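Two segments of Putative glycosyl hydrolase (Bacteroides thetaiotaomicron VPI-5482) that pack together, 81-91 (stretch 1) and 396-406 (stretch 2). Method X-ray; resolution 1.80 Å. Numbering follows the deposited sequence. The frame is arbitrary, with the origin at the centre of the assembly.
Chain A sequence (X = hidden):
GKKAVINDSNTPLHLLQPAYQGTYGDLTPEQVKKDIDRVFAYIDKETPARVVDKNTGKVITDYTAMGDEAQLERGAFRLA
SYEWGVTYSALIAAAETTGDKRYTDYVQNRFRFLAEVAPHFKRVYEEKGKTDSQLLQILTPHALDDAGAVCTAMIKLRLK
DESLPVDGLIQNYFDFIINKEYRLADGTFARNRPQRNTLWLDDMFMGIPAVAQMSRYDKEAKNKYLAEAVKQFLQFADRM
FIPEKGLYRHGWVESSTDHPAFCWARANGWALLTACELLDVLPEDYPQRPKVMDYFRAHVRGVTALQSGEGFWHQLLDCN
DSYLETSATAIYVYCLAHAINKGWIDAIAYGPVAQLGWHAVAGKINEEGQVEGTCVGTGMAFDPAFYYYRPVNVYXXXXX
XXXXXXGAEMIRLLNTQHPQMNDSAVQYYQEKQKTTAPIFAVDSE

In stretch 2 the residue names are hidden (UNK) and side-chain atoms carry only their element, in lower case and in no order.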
# COMPACT_ATOMS: atom_id res chain seq x y z
N SER A 81 -9.12 20.68 -29.40
CA SER A 81 -9.21 19.41 -28.73
C SER A 81 -9.74 19.68 -27.30
O SER A 81 -9.73 20.82 -26.84
CB SER A 81 -7.83 18.83 -28.62
OG SER A 81 -7.04 19.68 -27.81
N TYR A 82 -10.18 18.65 -26.59
CA TYR A 82 -10.64 18.91 -25.22
C TYR A 82 -9.48 19.37 -24.35
O TYR A 82 -9.66 20.20 -23.47
CB TYR A 82 -11.34 17.69 -24.62
CG TYR A 82 -10.48 16.53 -24.23
CD1 TYR A 82 -9.85 16.50 -22.99
CD2 TYR A 82 -10.39 15.41 -25.01
CE1 TYR A 82 -9.11 15.43 -22.60
CE2 TYR A 82 -9.64 14.33 -24.61
CZ TYR A 82 -8.99 14.36 -23.40
OH TYR A 82 -8.27 13.26 -22.93
N GLU A 83 -8.28 18.86 -24.66
CA GLU A 83 -7.06 19.30 -23.95
C GLU A 83 -6.90 20.80 -24.06
O GLU A 83 -6.56 21.48 -23.08
CB GLU A 83 -5.81 18.57 -24.46
CG GLU A 83 -5.84 17.06 -24.34
CD GLU A 83 -6.23 16.37 -25.63
OE1 GLU A 83 -7.31 16.65 -26.15
OE2 GLU A 83 -5.46 15.51 -26.09
N TRP A 84 -7.16 21.35 -25.24
CA TRP A 84 -7.01 22.80 -25.37
C TRP A 84 -8.18 23.54 -24.76
O TRP A 84 -8.00 24.68 -24.32
CB TRP A 84 -6.69 23.20 -26.84
CG TRP A 84 -5.43 23.98 -26.87
CD1 TRP A 84 -5.26 25.26 -27.25
CD2 TRP A 84 -4.17 23.54 -26.35
NE1 TRP A 84 -3.97 25.63 -27.07
CE2 TRP A 84 -3.27 24.60 -26.50
CE3 TRP A 84 -3.72 22.35 -25.77
CZ2 TRP A 84 -1.94 24.51 -26.12
CZ3 TRP A 84 -2.38 22.26 -25.38
CH2 TRP A 84 -1.52 23.33 -25.54
N GLY A 85 -9.37 22.92 -24.70
CA GLY A 85 -10.47 23.47 -23.92
C GLY A 85 -9.98 23.75 -22.49
O GLY A 85 -10.25 24.83 -21.90
N VAL A 86 -9.22 22.82 -21.94
CA VAL A 86 -8.66 23.06 -20.61
C VAL A 86 -7.69 24.25 -20.63
O VAL A 86 -7.73 25.15 -19.76
CB VAL A 86 -7.99 21.78 -20.03
CG1 VAL A 86 -7.43 22.08 -18.61
CG2 VAL A 86 -8.95 20.61 -20.04
N THR A 87 -6.84 24.30 -21.65
CA THR A 87 -5.87 25.41 -21.76
C THR A 87 -6.57 26.75 -21.82
O THR A 87 -6.13 27.73 -21.18
CB THR A 87 -4.98 25.21 -22.99
OG1 THR A 87 -4.24 23.99 -22.84
CG2 THR A 87 -4.01 26.41 -23.21
N TYR A 88 -7.65 26.82 -22.59
CA TYR A 88 -8.37 28.09 -22.68
C TYR A 88 -8.94 28.54 -21.32
O TYR A 88 -8.85 29.71 -20.95
CB TYR A 88 -9.50 28.01 -23.70
CG TYR A 88 -9.04 27.79 -25.12
CD1 TYR A 88 -8.09 28.63 -25.71
CD2 TYR A 88 -9.56 26.75 -25.89
CE1 TYR A 88 -7.67 28.41 -27.02
CE2 TYR A 88 -9.13 26.53 -27.19
CZ TYR A 88 -8.21 27.37 -27.76
OH TYR A 88 -7.77 27.15 -29.06
N SER A 89 -9.56 27.61 -20.60
CA SER A 89 -10.07 27.91 -19.24
C SER A 89 -8.95 28.32 -18.31
O SER A 89 -9.11 29.27 -17.52
CB SER A 89 -10.88 26.72 -18.63
OG SER A 89 -12.25 26.72 -19.08
N ALA A 90 -7.82 27.62 -18.39
CA ALA A 90 -6.64 27.97 -17.59
C ALA A 90 -6.17 29.40 -17.80
O ALA A 90 -5.86 30.14 -16.83
CB ALA A 90 -5.51 27.01 -17.91
N LEU A 91 -6.09 29.80 -19.06
CA LEU A 91 -5.61 31.15 -19.42
C LEU A 91 -6.58 32.25 -19.05
O LEU A 91 -6.16 33.36 -18.67
CB LEU A 91 -5.25 31.18 -20.91
CG LEU A 91 -3.98 30.39 -21.26
CD1 LEU A 91 -3.84 30.23 -22.80
CD2 LEU A 91 -2.70 31.00 -20.60
N UNK A 396 1.91 15.13 -25.34
CA UNK A 396 0.60 14.86 -24.75
C UNK A 396 0.07 16.22 -24.35
O UNK A 396 0.66 16.89 -23.48
c UNK A 396 0.74 13.98 -23.54
N UNK A 397 -1.05 16.62 -24.94
CA UNK A 397 -1.57 17.98 -24.75
C UNK A 397 -2.15 18.21 -23.34
O UNK A 397 -2.37 19.34 -22.89
c UNK A 397 -2.63 18.28 -25.78
N UNK A 398 -2.40 17.12 -22.64
CA UNK A 398 -3.10 17.14 -21.37
C UNK A 398 -2.32 17.82 -20.29
O UNK A 398 -2.90 18.15 -19.26
n UNK A 398 -3.16 14.27 -22.90
c UNK A 398 -5.18 14.40 -22.08
c UNK A 398 -3.32 15.71 -20.87
c UNK A 398 -3.90 14.82 -21.89
n UNK A 398 -5.18 13.59 -23.17
c UNK A 398 -3.96 13.56 -23.68
N UNK A 399 -1.01 17.97 -20.47
CA UNK A 399 -0.21 18.59 -19.42
C UNK A 399 -0.32 20.10 -19.35
O UNK A 399 -0.12 20.71 -18.29
N UNK A 400 -0.63 20.72 -20.48
CA UNK A 400 -0.41 22.17 -20.62
C UNK A 400 -1.42 23.01 -19.84
O UNK A 400 -1.01 23.90 -19.05
c UNK A 400 2.20 20.01 -23.53
o UNK A 400 4.59 20.10 -23.69
c UNK A 400 3.38 20.69 -23.37
c UNK A 400 2.17 22.56 -22.48
c UNK A 400 -0.32 22.53 -22.14
c UNK A 400 3.38 21.95 -22.84
c UNK A 400 0.96 21.92 -22.67
c UNK A 400 0.98 20.62 -23.15
N UNK A 401 -2.71 22.76 -20.08
CA UNK A 401 -3.81 23.47 -19.41
C UNK A 401 -3.67 23.39 -17.91
O UNK A 401 -3.68 24.40 -17.21
N UNK A 402 -3.56 22.18 -17.41
CA UNK A 402 -3.42 22.01 -15.97
C UNK A 402 -2.24 22.70 -15.32
O UNK A 402 -2.40 23.28 -14.27
c UNK A 402 -4.19 19.98 -16.95
c UNK A 402 -3.82 20.91 -18.10
c UNK A 402 -3.38 20.52 -15.82
N UNK A 403 -1.07 22.70 -15.95
CA UNK A 403 0.07 23.39 -15.39
C UNK A 403 -0.21 24.87 -15.35
O UNK A 403 0.12 25.55 -14.37
c UNK A 403 1.36 23.04 -16.19
c UNK A 403 1.73 21.55 -15.92
c UNK A 403 2.51 24.00 -15.85
N UNK A 404 -0.75 25.41 -16.44
CA UNK A 404 -1.05 26.84 -16.47
C UNK A 404 -2.07 27.24 -15.41
O UNK A 404 -1.93 28.26 -14.73
c UNK A 404 -0.56 27.24 -19.03
c UNK A 404 -1.27 27.27 -20.42
c UNK A 404 -1.59 27.25 -17.86
c UNK A 404 0.42 28.44 -18.90
N UNK A 405 -3.10 26.43 -15.29
CA UNK A 405 -4.21 26.70 -14.36
C UNK A 405 -3.71 26.57 -12.93
O UNK A 405 -3.98 27.43 -12.10
c UNK A 405 -7.10 27.35 -13.70
n UNK A 405 -8.46 27.49 -13.71
c UNK A 405 -9.54 24.24 -15.92
c UNK A 405 -5.35 25.71 -14.62
c UNK A 405 -7.95 25.66 -14.86
c UNK A 405 -10.57 25.02 -15.40
c UNK A 405 -6.74 26.25 -14.40
c UNK A 405 -9.01 26.45 -14.40
c UNK A 405 -10.32 26.14 -14.66
c UNK A 405 -8.23 24.54 -15.64
N UNK A 406 -2.95 25.52 -12.65
CA UNK A 406 -2.34 25.37 -11.32
C UNK A 406 -1.44 26.55 -10.91
O UNK A 406 -1.48 27.05 -9.77
c UNK A 406 -1.61 24.02 -11.25
O HOH W 1 -4.18 20.85 -21.55
O HOH W 2 -2.69 14.88 -26.60

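Position 396 carries a single side-chain carbon, which touches nothing on stretch 1. One carbon is a CB alone, so this is Ala396, a residue of the approach rather than of the contact.

Position 397 again has one carbon, but here it points toward stretch 1, and its CB lies 3.5 Å from Glu83 CB. The residue is Ala397. Its small methyl packs against the Glu83 side chain and also touches the indole of Trp84, whose CZ3 is 4.0 Å from Ala397 CB.

At 398 one carbon leads to a five-membered ring of three carbons and two nitrogens, an imidazole. Glu83 CG sits over one face of the ring, 3.7 Å from its centroid, in a CH-pi contact, and Tyr82 OH lies at the ring edge. The residue is His398, and its NE2 is 3.1 Å from Tyr82 OH. A flat ring suits this place because it offers a face to the Glu83 methylene.

Position 399 has no side-chain atoms and is Gly399. It touches nothing on stretch 1, and a CB would point away from it.

Position 400 shows one carbon, then a six-carbon ring bearing one oxygen. Its CB points toward stretch 1 and meets Trp84 CH2 at 3.7 Å, while the end of the side chain leads away. This is Tyr400, and the base of the residue thus serves this contact.

Position 401 also lacks side-chain atoms, and here the absence matters. An ideal CB would lie 2.7 Å from Val86 CG1 and 2.8 Å from Thr87 N, both clashes. Gly401 therefore lets the backbones close until its CA is 3.7 Å from Thr87 CA.

At 402 three carbons close a ring onto the backbone nitrogen, and the ring touches Val86 CG1. This defines Pro402. Its CA-to-CB bond points away, yet the ring brings CD, bonded to the backbone N, to 3.8 Å from Val86 CG1.

Position 403 has three carbons, one carrying the other two, and touches nothing on stretch 1. This is Val403.

Position 404 has four carbons forked at the second, pointing toward stretch 1 and touching Thr87, Ala90 and Leu91. It is Leu404, whose forked apolar side chain suits the space beside the Thr87 methyl and the end of Leu91: CD1 lies 4.0 Å from both Thr87 CG2 and Leu91 CD2.

At 405 one carbon leads to fused five- and six-membered rings with eight carbons and one nitrogen, an indole with Ala90 CA and Ser89 CB over one face and Val86 CG1 at its edge. This is Trp405, and CE3 is the edge atom, 3.9 Å from Val86 CG1. The broad ring covers a stretch of helix that small residues leave accessible.

Position 406 has one carbon pointing away: Ala406, outside the contact.

The two helices run nearly parallel, at 14°, with axes approaching to 7.6 Å. Gly401 permits this closeness, and Ala90 CB packs 3.3 Å from Gly401 O and 3.5 Å from Trp405 CB. No clear direct hydrogen bond crosses the interface. Instead, water 1 donates to Glu83 O (2.9 Å) and Ala397 O (2.7 Å) and accepts from Gly401 N (2.8 Å), linking the two backbones; water 2 joins Glu83 OE2 to Ala397 N, at 2.9 Å from each.

Stretch 2 (396-406) AAHGYGPVLWA
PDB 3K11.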